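Local coordinates for glucose-6-phosphate acetyltransferase 1 (Arabidopsis thaliana, PDB 3T90) that catalyses the transfer of an acetyl group from acetyl-CoA to D-glucosamine 6-phosphate, a step in UDP-N-acetylglucosamine biosynthesis, at the interface of chains A and B. Sequence-based numbering; all coordinates share one arbitrary frame. Chains: chain A/B, Glucose-6-phosphate acetyltransferase 1.

The interface of chains A and B. Residues chain A 10, 19-20, 23, 29, 32, 37, 40, 53; chain B 76-77.
B:Phe76 pushes its ring into an apolar pocket of chain A, made by A:Phe19, A:Phe37, A:Ile53, A:Leu10 and A:Arg40. This is a knob-in-pocket contact in the dimer of a GNAT-fold acetyltransferase, and the two-fold axis repeats it with the chains exchanged. The pocket draws on helices 19-23 and 34-45 and strand 51-58. The tight part surrounds the B:Phe76 ring. One ring face takes the edge of A:Phe19, with CE2 of A:Phe19 3.7 Å from CD2 of B:Phe76. The two planes stand at 87°, edge-to-face. A:Leu10 CD1 lies over the centre of one A:Phe19 face and probably helps fix its tilt. The opposite B:Phe76 face meets the aliphatic CG of A:Arg40, offset toward the rim. Around the rim, A:Ile53 CD1 lies in the ring plane, 3.6 Å from CE2 of B:Phe76. A:Leu10 CD2 reaches the same corner tip to tip, from above the plane on the A:Phe19 side. A:Phe37 leans over the CE1 corner from that side too, its CD1 3.6 Å from CE1 of B:Phe76, while its backbone O lies at the ring edge, in plane. CG of B:Phe76 is anti to its own carbonyl carbon (chi1 -72°), which directs the ring into chain A. At the root of the side chain, A:Leu23 CD1 packs on CB of B:Phe76 at 3.7 Å, and A:Ile20 CD1 joins it there. Contact thins toward B:Leu77, at the start of helix 77-80. Here CB of B:Leu77 meets the methyl CG2 of A:Thr29 at 4.0 Å, the side chains crossing near a right angle. No hydrogen bond or salt bridge crosses this patch. B:Phe76 and B:Leu77 probably help bind substrate, and chain A, packed around them, may help shape that site.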
# COMPACT_ATOMS: atom_id res chain seq x y z
N LEU A 10 -2.68 15.30 10.74
CA LEU A 10 -1.39 15.97 10.79
C LEU A 10 -1.46 17.40 10.22
O LEU A 10 -2.08 17.65 9.18
CB LEU A 10 -0.40 15.14 9.98
CG LEU A 10 1.07 15.59 9.99
CD1 LEU A 10 1.72 15.27 11.43
CD2 LEU A 10 1.81 14.95 8.84
N PHE A 19 6.41 14.85 16.32
CA PHE A 19 5.93 13.85 15.28
C PHE A 19 7.04 12.92 14.77
O PHE A 19 6.87 11.69 14.80
CB PHE A 19 5.21 14.60 14.18
CG PHE A 19 4.73 13.70 13.08
CD1 PHE A 19 3.69 12.79 13.28
CD2 PHE A 19 5.34 13.76 11.86
CE1 PHE A 19 3.25 12.00 12.22
CE2 PHE A 19 4.91 12.96 10.80
CZ PHE A 19 3.87 12.08 11.02
N ILE A 20 8.15 13.46 14.29
CA ILE A 20 9.19 12.62 13.75
C ILE A 20 9.82 11.79 14.89
O ILE A 20 10.03 10.57 14.73
CB ILE A 20 10.27 13.50 13.06
CG1 ILE A 20 9.60 14.30 11.91
CG2 ILE A 20 11.50 12.63 12.57
CD1 ILE A 20 9.08 13.33 10.78
N LEU A 23 7.61 8.81 15.36
CA LEU A 23 7.85 7.81 14.30
C LEU A 23 9.11 6.96 14.58
O LEU A 23 9.15 5.81 14.18
CB LEU A 23 7.93 8.42 12.90
CG LEU A 23 6.61 8.98 12.38
CD1 LEU A 23 6.79 9.78 11.08
CD2 LEU A 23 5.52 7.84 12.20
N THR A 29 14.06 7.06 11.39
CA THR A 29 13.62 8.25 10.67
C THR A 29 14.74 9.03 10.03
O THR A 29 14.53 9.73 9.02
CB THR A 29 12.83 9.28 11.55
OG1 THR A 29 13.68 9.73 12.63
CG2 THR A 29 11.60 8.60 12.23
N VAL A 32 15.21 14.45 10.30
CA VAL A 32 14.45 15.12 9.24
C VAL A 32 14.41 16.65 9.52
O VAL A 32 13.96 17.11 10.55
CB VAL A 32 12.98 14.56 9.21
CG1 VAL A 32 12.10 15.32 8.21
CG2 VAL A 32 12.98 13.03 8.87
N PHE A 37 10.64 18.22 6.09
CA PHE A 37 9.33 17.95 6.67
C PHE A 37 8.29 18.69 5.82
O PHE A 37 7.28 18.09 5.38
CB PHE A 37 9.22 18.40 8.13
CG PHE A 37 7.84 18.18 8.71
CD1 PHE A 37 7.49 16.99 9.31
CD2 PHE A 37 6.88 19.13 8.51
CE1 PHE A 37 6.13 16.86 9.82
CE2 PHE A 37 5.57 19.00 8.98
CZ PHE A 37 5.20 17.88 9.64
N ARG A 40 7.77 17.20 2.27
CA ARG A 40 7.06 15.93 2.20
C ARG A 40 5.63 16.11 2.69
O ARG A 40 4.70 15.50 2.14
CB ARG A 40 7.87 14.92 3.06
CG ARG A 40 7.19 13.45 3.20
CD ARG A 40 6.68 12.85 1.89
NE ARG A 40 7.64 12.98 0.80
CZ ARG A 40 8.50 12.02 0.51
NH1 ARG A 40 8.64 10.90 1.27
NH2 ARG A 40 9.20 12.15 -0.60
N ILE A 53 -3.04 11.34 7.18
CA ILE A 53 -2.29 11.01 8.34
C ILE A 53 -3.05 11.47 9.59
O ILE A 53 -3.35 12.69 9.68
CB ILE A 53 -0.90 11.63 8.33
CG1 ILE A 53 -0.19 11.20 7.02
CG2 ILE A 53 -0.14 11.24 9.64
CD1 ILE A 53 1.23 11.71 6.92
N PHE B 76 7.27 9.88 6.00
CA PHE B 76 8.22 10.74 6.71
C PHE B 76 9.36 9.95 7.29
O PHE B 76 10.49 10.44 7.36
CB PHE B 76 7.51 11.53 7.87
CG PHE B 76 6.59 12.62 7.39
CD1 PHE B 76 7.07 13.91 7.15
CD2 PHE B 76 5.27 12.38 7.20
CE1 PHE B 76 6.21 14.88 6.68
CE2 PHE B 76 4.43 13.37 6.73
CZ PHE B 76 4.91 14.63 6.51
N LEU B 77 9.12 8.74 7.70
CA LEU B 77 10.23 7.91 8.24
C LEU B 77 11.20 7.51 7.12
O LEU B 77 11.02 7.75 5.90
CB LEU B 77 9.71 6.82 9.22
CG LEU B 77 8.81 5.78 8.57
CD1 LEU B 77 9.56 4.77 7.65
CD2 LEU B 77 7.98 5.11 9.57